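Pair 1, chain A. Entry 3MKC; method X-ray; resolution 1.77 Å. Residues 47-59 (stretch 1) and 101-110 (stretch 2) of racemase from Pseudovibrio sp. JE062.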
# COMPACT_ATOMS: atom_id res chain seq x y z
N GLU A 47 -9.30 1.92 5.59
CA GLU A 47 -8.53 1.65 6.79
C GLU A 47 -7.31 2.55 6.83
O GLU A 47 -6.78 2.95 5.79
CB GLU A 47 -8.14 0.16 6.89
CG GLU A 47 -7.05 -0.31 5.97
CD GLU A 47 -6.81 -1.81 6.09
OE1 GLU A 47 -7.10 -2.38 7.16
OE2 GLU A 47 -6.30 -2.41 5.13
N ALA A 48 -6.89 2.89 8.05
CA ALA A 48 -5.75 3.77 8.27
C ALA A 48 -4.61 3.07 9.00
O ALA A 48 -4.84 2.21 9.84
CB ALA A 48 -6.20 4.99 9.07
N ASP A 49 -3.38 3.46 8.67
CA ASP A 49 -2.21 2.87 9.31
C ASP A 49 -1.97 3.62 10.62
O ASP A 49 -2.66 4.60 10.91
CB ASP A 49 -1.00 3.00 8.38
CG ASP A 49 0.14 2.09 8.77
OD1 ASP A 49 -0.10 1.08 9.48
OD2 ASP A 49 1.28 2.37 8.36
N GLY A 50 -1.01 3.14 11.41
CA GLY A 50 -0.68 3.77 12.68
C GLY A 50 -1.23 3.06 13.91
O GLY A 50 -2.13 2.22 13.80
N SER A 51 -0.70 3.39 15.08
CA SER A 51 -1.18 2.78 16.32
C SER A 51 -2.67 3.06 16.41
O SER A 51 -3.10 4.22 16.44
CB SER A 51 -0.45 3.38 17.52
OG SER A 51 0.93 3.06 17.50
N PRO A 52 -3.50 2.01 16.45
CA PRO A 52 -4.95 2.18 16.53
C PRO A 52 -5.42 3.18 17.58
O PRO A 52 -6.28 4.02 17.31
CB PRO A 52 -5.45 0.77 16.80
CG PRO A 52 -4.46 -0.08 16.05
CD PRO A 52 -3.14 0.58 16.40
N ASP A 53 -4.85 3.10 18.78
CA ASP A 53 -5.25 4.01 19.85
C ASP A 53 -4.88 5.46 19.58
O ASP A 53 -5.61 6.38 19.98
CB ASP A 53 -4.67 3.54 21.20
CG ASP A 53 -3.18 3.25 21.13
OD1 ASP A 53 -2.68 2.93 20.03
OD2 ASP A 53 -2.51 3.33 22.19
N ALA A 54 -3.76 5.68 18.90
CA ALA A 54 -3.34 7.04 18.58
C ALA A 54 -4.25 7.57 17.48
O ALA A 54 -4.68 8.72 17.51
CB ALA A 54 -1.89 7.05 18.11
N ILE A 55 -4.56 6.71 16.51
CA ILE A 55 -5.44 7.10 15.41
C ILE A 55 -6.84 7.45 15.93
O ILE A 55 -7.42 8.47 15.54
CB ILE A 55 -5.53 5.98 14.36
CG1 ILE A 55 -4.17 5.78 13.71
CG2 ILE A 55 -6.58 6.33 13.31
CD1 ILE A 55 -3.66 6.99 12.96
N LEU A 56 -7.38 6.60 16.79
CA LEU A 56 -8.71 6.86 17.34
C LEU A 56 -8.73 8.20 18.07
O LEU A 56 -9.66 8.99 17.90
CB LEU A 56 -9.12 5.74 18.32
CG LEU A 56 -10.54 5.81 18.87
CD1 LEU A 56 -11.53 5.55 17.75
CD2 LEU A 56 -10.72 4.78 19.99
N ALA A 57 -7.70 8.47 18.86
CA ALA A 57 -7.64 9.73 19.60
C ALA A 57 -7.59 10.91 18.64
O ALA A 57 -8.28 11.91 18.83
CB ALA A 57 -6.42 9.75 20.52
N TYR A 58 -6.78 10.79 17.60
CA TYR A 58 -6.65 11.86 16.62
C TYR A 58 -7.99 12.12 15.95
O TYR A 58 -8.37 13.28 15.71
CB TYR A 58 -5.61 11.49 15.56
CG TYR A 58 -5.46 12.54 14.50
CD1 TYR A 58 -4.70 13.69 14.74
CD2 TYR A 58 -6.10 12.42 13.27
CE1 TYR A 58 -4.60 14.70 13.78
CE2 TYR A 58 -6.01 13.42 12.31
CZ TYR A 58 -5.26 14.56 12.57
OH TYR A 58 -5.20 15.56 11.63
N ALA A 59 -8.70 11.05 15.65
CA ALA A 59 -9.99 11.14 14.98
C ALA A 59 -11.07 11.74 15.87
O ALA A 59 -12.13 12.13 15.38
CB ALA A 59 -10.42 9.76 14.50
N GLY A 101 2.80 12.80 8.27
CA GLY A 101 2.75 11.88 9.39
C GLY A 101 1.42 11.23 9.73
O GLY A 101 0.57 11.01 8.87
N LEU A 102 1.24 10.94 11.02
CA LEU A 102 0.05 10.26 11.53
C LEU A 102 -1.28 10.80 11.01
O LEU A 102 -2.15 10.03 10.61
CB LEU A 102 0.03 10.30 13.06
CG LEU A 102 -1.07 9.48 13.73
CD1 LEU A 102 -0.59 8.05 13.90
CD2 LEU A 102 -1.42 10.07 15.10
N GLY A 103 -1.44 12.12 11.06
CA GLY A 103 -2.67 12.72 10.60
C GLY A 103 -3.08 12.27 9.21
O GLY A 103 -4.26 12.08 8.93
N MSE A 104 -2.10 12.09 8.33
CA MSE A 104 -2.39 11.67 6.97
C MSE A 104 -2.88 10.23 6.89
O MSE A 104 -3.61 9.88 5.97
CB MSE A 104 -1.14 11.84 6.08
CG MSE A 104 -0.85 13.29 5.70
SE MSE A 104 -2.27 14.22 4.78
CE MSE A 104 -2.47 13.05 3.27
N PHE A 105 -2.50 9.40 7.86
CA PHE A 105 -2.96 8.01 7.83
C PHE A 105 -4.48 8.07 8.01
O PHE A 105 -5.23 7.36 7.34
CB PHE A 105 -2.36 7.17 8.97
CG PHE A 105 -0.85 7.19 9.03
CD1 PHE A 105 -0.08 7.75 8.01
CD2 PHE A 105 -0.21 6.66 10.15
CE1 PHE A 105 1.31 7.78 8.11
CE2 PHE A 105 1.18 6.68 10.26
CZ PHE A 105 1.95 7.24 9.23
N ALA A 106 -4.93 8.93 8.92
CA ALA A 106 -6.36 9.07 9.19
C ALA A 106 -7.10 9.58 7.96
O ALA A 106 -8.17 9.08 7.62
CB ALA A 106 -6.56 10.03 10.36
N LEU A 107 -6.53 10.58 7.29
CA LEU A 107 -7.16 11.13 6.11
C LEU A 107 -7.24 10.03 5.05
O LEU A 107 -8.25 9.89 4.36
CB LEU A 107 -6.36 12.33 5.59
CG LEU A 107 -6.93 13.16 4.43
CD1 LEU A 107 -6.22 14.50 4.38
CD2 LEU A 107 -6.77 12.42 3.11
N SER A 108 -6.17 9.24 4.95
CA SER A 108 -6.09 8.14 3.99
C SER A 108 -7.24 7.14 4.14
O SER A 108 -7.87 6.75 3.16
CB SER A 108 -4.76 7.41 4.16
OG SER A 108 -3.66 8.28 3.92
N GLY A 109 -7.51 6.72 5.37
CA GLY A 109 -8.59 5.77 5.61
C GLY A 109 -9.93 6.32 5.17
O GLY A 109 -10.76 5.59 4.62
N ILE A 110 -10.17 7.60 5.42
CA ILE A 110 -11.43 8.20 5.02
C ILE A 110 -11.52 8.26 3.49
O ILE A 110 -12.56 7.97 2.92
CB ILE A 110 -11.59 9.63 5.61
CG1 ILE A 110 -11.61 9.55 7.14
CG2 ILE A 110 -12.88 10.26 5.11
CD1 ILE A 110 -11.65 10.91 7.83
O HOH W 1 -5.43 14.55 9.25

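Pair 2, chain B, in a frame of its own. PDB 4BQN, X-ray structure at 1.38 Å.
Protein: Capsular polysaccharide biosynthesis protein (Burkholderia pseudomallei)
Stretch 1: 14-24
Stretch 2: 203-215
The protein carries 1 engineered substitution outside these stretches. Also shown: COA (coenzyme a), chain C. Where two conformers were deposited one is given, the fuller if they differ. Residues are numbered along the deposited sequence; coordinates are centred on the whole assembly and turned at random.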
# COMPACT_ATOMS: atom_id res chain seq x y z
N CYS B 14 -7.63 2.63 -0.69
CA CYS B 14 -7.59 3.59 0.41
C CYS B 14 -6.65 4.79 0.14
O CYS B 14 -6.76 5.83 0.77
CB CYS B 14 -7.22 2.88 1.72
SG CYS B 14 -5.51 2.51 1.95
N GLN B 15 -5.72 4.63 -0.81
CA GLN B 15 -4.81 5.71 -1.17
C GLN B 15 -5.51 6.84 -1.91
O GLN B 15 -5.00 7.97 -1.90
CB GLN B 15 -3.67 5.16 -2.04
CG GLN B 15 -2.82 4.14 -1.28
CD GLN B 15 -1.91 3.31 -2.16
OE1 GLN B 15 -1.71 3.61 -3.36
NE2 GLN B 15 -1.32 2.28 -1.57
N ALA B 16 -6.67 6.54 -2.52
CA ALA B 16 -7.38 7.54 -3.30
C ALA B 16 -7.95 8.69 -2.44
O ALA B 16 -7.65 9.85 -2.71
CB ALA B 16 -8.40 6.89 -4.23
N PRO B 17 -8.72 8.38 -1.37
CA PRO B 17 -9.17 9.48 -0.51
C PRO B 17 -7.97 10.23 0.12
O PRO B 17 -8.03 11.45 0.30
CB PRO B 17 -10.03 8.76 0.54
CG PRO B 17 -10.57 7.57 -0.21
CD PRO B 17 -9.40 7.11 -1.03
N ALA B 18 -6.90 9.50 0.43
CA ALA B 18 -5.70 10.12 1.01
C ALA B 18 -5.07 11.10 0.02
O ALA B 18 -4.68 12.21 0.41
CB ALA B 18 -4.69 9.07 1.43
N LEU B 19 -5.02 10.72 -1.26
CA LEU B 19 -4.49 11.59 -2.30
C LEU B 19 -5.36 12.84 -2.48
O LEU B 19 -4.83 13.93 -2.61
CB LEU B 19 -4.40 10.79 -3.61
CG LEU B 19 -3.93 11.58 -4.84
CD1 LEU B 19 -2.59 12.25 -4.63
CD2 LEU B 19 -3.87 10.62 -6.02
N ALA B 20 -6.68 12.68 -2.48
CA ALA B 20 -7.58 13.84 -2.56
C ALA B 20 -7.34 14.81 -1.39
O ALA B 20 -7.31 16.02 -1.58
CB ALA B 20 -9.03 13.38 -2.59
N LYS B 21 -7.18 14.26 -0.18
CA LYS B 21 -6.93 15.08 1.00
C LYS B 21 -5.63 15.87 0.81
O LYS B 21 -5.56 17.07 1.12
CB LYS B 21 -6.88 14.20 2.25
CG LYS B 21 -6.88 14.94 3.57
CD LYS B 21 -8.27 15.45 3.96
CE LYS B 21 -9.14 14.36 4.56
NZ LYS B 21 -10.49 14.88 4.90
N MET B 22 -4.60 15.20 0.30
CA MET B 22 -3.32 15.86 0.12
C MET B 22 -3.41 16.95 -0.94
O MET B 22 -2.97 18.07 -0.70
CB MET B 22 -2.25 14.81 -0.24
CG MET B 22 -0.82 15.34 -0.23
SD MET B 22 -0.31 15.96 1.37
CE MET B 22 0.04 14.44 2.26
N LEU B 23 -4.00 16.63 -2.09
CA LEU B 23 -4.17 17.64 -3.16
C LEU B 23 -4.95 18.86 -2.70
O LEU B 23 -4.55 20.00 -2.98
CB LEU B 23 -4.82 17.03 -4.39
CG LEU B 23 -3.91 16.10 -5.20
CD1 LEU B 23 -4.76 15.27 -6.16
CD2 LEU B 23 -2.82 16.87 -5.95
N ASN B 24 -6.03 18.63 -1.95
CA ASN B 24 -6.86 19.73 -1.46
C ASN B 24 -6.11 20.65 -0.51
O ASN B 24 -6.50 21.80 -0.33
CB ASN B 24 -8.10 19.18 -0.76
CG ASN B 24 -9.15 18.66 -1.73
OD1 ASN B 24 -9.04 18.82 -2.95
ND2 ASN B 24 -10.18 18.03 -1.18
N THR B 203 3.55 6.77 3.77
CA THR B 203 3.67 7.82 4.76
C THR B 203 3.41 9.18 4.10
O THR B 203 3.36 9.30 2.87
CB THR B 203 5.08 7.87 5.37
OG1 THR B 203 6.01 8.19 4.33
CG2 THR B 203 5.46 6.52 6.01
N ALA B 204 3.29 10.21 4.92
CA ALA B 204 3.12 11.58 4.43
C ALA B 204 4.08 11.98 3.33
O ALA B 204 3.68 12.60 2.34
CB ALA B 204 3.25 12.57 5.58
N ALA B 205 5.36 11.66 3.51
CA ALA B 205 6.38 12.08 2.53
C ALA B 205 6.06 11.50 1.16
O ALA B 205 6.16 12.18 0.13
CB ALA B 205 7.76 11.64 2.99
N LEU B 206 5.67 10.23 1.12
CA LEU B 206 5.33 9.60 -0.15
C LEU B 206 4.00 10.12 -0.72
O LEU B 206 3.89 10.31 -1.94
CB LEU B 206 5.36 8.07 -0.05
CG LEU B 206 5.18 7.35 -1.40
CD1 LEU B 206 6.23 7.79 -2.42
CD2 LEU B 206 5.21 5.85 -1.19
N MET B 207 3.01 10.35 0.13
CA MET B 207 1.76 10.94 -0.33
C MET B 207 1.99 12.33 -0.94
O MET B 207 1.37 12.66 -1.95
CB MET B 207 0.73 11.02 0.80
CG MET B 207 0.17 9.66 1.24
SD MET B 207 -0.50 8.63 -0.08
CE MET B 207 -1.71 9.75 -0.81
N ARG B 208 2.85 13.14 -0.31
CA ARG B 208 3.19 14.44 -0.90
C ARG B 208 3.83 14.26 -2.26
O ARG B 208 3.53 14.99 -3.21
CB ARG B 208 4.11 15.24 0.01
CG ARG B 208 3.43 15.74 1.27
CD ARG B 208 4.29 16.77 1.97
NE ARG B 208 5.58 16.25 2.42
CZ ARG B 208 5.83 15.73 3.62
NH1 ARG B 208 4.84 15.58 4.52
NH2 ARG B 208 7.05 15.32 3.93
N GLU B 209 4.74 13.29 -2.37
CA GLU B 209 5.45 13.10 -3.63
C GLU B 209 4.50 12.71 -4.76
O GLU B 209 4.56 13.29 -5.86
CB GLU B 209 6.58 12.06 -3.50
CG GLU B 209 7.62 12.20 -4.60
CD GLU B 209 8.38 13.52 -4.53
OE1 GLU B 209 8.62 14.03 -3.41
OE2 GLU B 209 8.75 14.06 -5.60
N ILE B 210 3.60 11.75 -4.52
CA ILE B 210 2.67 11.34 -5.58
C ILE B 210 1.69 12.47 -5.92
O ILE B 210 1.38 12.68 -7.09
CB ILE B 210 1.95 9.99 -5.26
CG1 ILE B 210 1.20 9.45 -6.47
CG2 ILE B 210 1.01 10.12 -4.08
CD1 ILE B 210 2.11 9.01 -7.58
N ALA B 211 1.23 13.21 -4.91
CA ALA B 211 0.36 14.37 -5.16
C ALA B 211 1.09 15.40 -6.04
O ALA B 211 0.50 15.97 -6.96
CB ALA B 211 -0.09 14.99 -3.86
N ALA B 212 2.38 15.64 -5.76
CA ALA B 212 3.18 16.52 -6.60
C ALA B 212 3.21 16.04 -8.05
O ALA B 212 3.06 16.85 -8.98
CB ALA B 212 4.58 16.67 -6.04
N ARG B 213 3.40 14.73 -8.27
CA ARG B 213 3.44 14.21 -9.64
C ARG B 213 2.10 14.36 -10.33
O ARG B 213 2.05 14.60 -11.53
CB ARG B 213 3.94 12.77 -9.70
CG ARG B 213 5.23 12.46 -8.93
CD ARG B 213 6.37 13.45 -9.17
NE ARG B 213 7.50 13.15 -8.28
CZ ARG B 213 8.41 12.20 -8.48
NH1 ARG B 213 8.37 11.43 -9.58
NH2 ARG B 213 9.38 12.03 -7.58
N CYS B 214 1.01 14.24 -9.58
CA CYS B 214 -0.30 14.51 -10.15
C CYS B 214 -0.39 15.96 -10.62
O CYS B 214 -0.88 16.24 -11.71
CB CYS B 214 -1.40 14.25 -9.12
SG CYS B 214 -1.64 12.51 -8.73
N MET B 215 0.07 16.90 -9.79
CA MET B 215 0.02 18.31 -10.17
C MET B 215 0.87 18.59 -11.40
O MET B 215 0.46 19.38 -12.25
CB MET B 215 0.40 19.22 -9.01
CG MET B 215 -0.66 19.26 -7.91
SD MET B 215 -0.39 20.50 -6.63
CE MET B 215 -0.45 21.99 -7.63
N1A COA C . 3.77 -6.08 -5.25
C2A COA C . 3.20 -7.21 -4.76
N3A COA C . 1.87 -7.36 -4.65
C4A COA C . 1.05 -6.37 -5.07
C5A COA C . 1.60 -5.13 -5.61
C6A COA C . 3.05 -5.03 -5.69
N6A COA C . 3.63 -3.91 -6.18
N7A COA C . 0.57 -4.32 -5.94
C8A COA C . -0.56 -4.99 -5.64
N9A COA C . -0.27 -6.20 -5.09
C1B COA C . -1.19 -7.26 -4.67
C2B COA C . -2.51 -6.78 -4.08
O2B COA C . -2.37 -6.55 -2.68
C3B COA C . -3.39 -7.98 -4.41
O3B COA C . -3.06 -9.01 -3.47
P3B COA C . -3.95 -10.34 -3.29
O7A COA C . -3.33 -11.02 -2.10
O8A COA C . -5.34 -9.82 -3.03
O9A COA C . -3.83 -11.11 -4.58
C4B COA C . -2.89 -8.40 -5.79
O4B COA C . -1.55 -7.92 -5.89
C5B COA C . -3.72 -7.86 -6.96
O5B COA C . -3.76 -6.45 -6.82
P1A COA C . -3.52 -5.48 -8.06
O1A COA C . -3.48 -4.09 -7.49
O2A COA C . -2.34 -5.93 -8.87
O3A COA C . -4.79 -5.64 -9.02
P2A COA C . -6.38 -5.46 -8.85
O4A COA C . -7.00 -6.83 -9.02
O5A COA C . -6.76 -4.39 -9.83
O6A COA C . -6.65 -4.98 -7.36
CBP COA C . -6.75 -3.64 -5.37
CCP COA C . -6.58 -3.62 -6.89
CDP COA C . -6.68 -2.22 -4.81
CEP COA C . -8.14 -4.16 -5.06
CAP COA C . -5.64 -4.54 -4.78
OAP COA C . -4.37 -3.91 -4.92
C9P COA C . -5.79 -5.00 -3.34
O9P COA C . -6.46 -5.98 -3.07
N8P COA C . -5.11 -4.34 -2.39
C7P COA C . -5.14 -4.75 -0.99
C6P COA C . -6.41 -4.40 -0.25
C5P COA C . -6.58 -2.91 -0.26
O5P COA C . -7.20 -2.35 -1.15
N4P COA C . -6.02 -2.27 0.75
C3P COA C . -6.09 -0.84 0.87
C2P COA C . -4.69 -0.27 0.94
S1P COA C . -4.78 1.42 0.49

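Two helices that cross at a steep angle meet over a small patch, and that patch can be filled in more than one way. In pair 1, helix 52-59 and helix 102-110 approach to 9.9 Å with 78° between their directions; in pair 2, helix 15-24 and helix 204-215 approach to 9.4 Å at 73°. Both crossings have the same sign, and the backbones of 14 central residues superpose with an RMSD of 0.5 Å. Neither interface has a direct hydrogen bond between its stretches, so packing carries the contact.

The closest match of side chains is A:Ala54 and B:Ala18, with centres 0.2 Å apart, and each points toward the partner helix. The residue they meet differs in kind but occupies the same space: A:Leu102 matches B:Met207, with side-chain centres 0.8 Å apart. In pair 1, A:Ala54 CB lies 4.3 Å from A:Leu102 CD2. In pair 2 the unbranched methionine, with all three chi angles in m, brings its CE to 3.8 Å from B:Ala18 CB and 3.5 Å from B:Leu19 N, settling as a knob among B:Gln15, B:Ala18, B:Leu19 and B:Met22.

At the next position, A:Ile55 and B:Leu19 both leave the backbone sideways yet bring their ends nearer the partner. A:Ile55 CD1 packs 3.4 Å from A:Leu102 CD1 and 4.2 Å from A:Phe105 CB. B:Leu19 meets the matching B:Met207 and B:Ile210, and as a knob it also reaches B:Ala211 and B:Cys214: B:Leu19 CD1 is 3.8 Å from B:Ala211 CB, and both CD2, at 4.0 Å, and CD1 are near B:Cys214 SG. The match of B:Cys214, which points toward the other stretch, is A:Gly109, with no side chain.

The clearest exchange involves A:Tyr58 and B:Met22, which both point toward the other helix with chi1 in t. The tyrosine lays one ring face against A:Gly103, whose CA is 4.1 Å from the ring centroid in a CH-pi contact. The absence of a side chain matters here: an ideal CB on A:Gly103 would come within 3.1 Å of A:Tyr58 OH. A water extends the contact, lying 2.6 Å from A:Tyr58 OH and donating to A:Gly103 O at 2.8 Å. The match of A:Gly103 is B:Arg208, whose CA-to-CB bond points away, yet its CG lies 3.7 Å from B:Met22 SD. A flexible thioether thus packs against an aliphatic stem where an aromatic face covers a glycine.

A:Ala106 and B:Ala211, likewise both alanine, supply a common small surface: A:Tyr58 CD2 lies 3.8 Å from A:Ala106 CB, and B:Met22 CG 3.7 Å from B:Ala211 CB. A:Ala59 makes no contact, whereas its match B:Leu23 brings CD2 to 3.9 Å from B:Ala211 CB. A:Phe105 points toward the other stretch and its match B:Ile210 sideways, yet B:Ile210 CG2 lies 4.2 Å from B:Leu19 CD1, much as A:Phe105 meets A:Ile55. A shared crossing sets which positions face the partner, while the size and shape of the side chains there can differ.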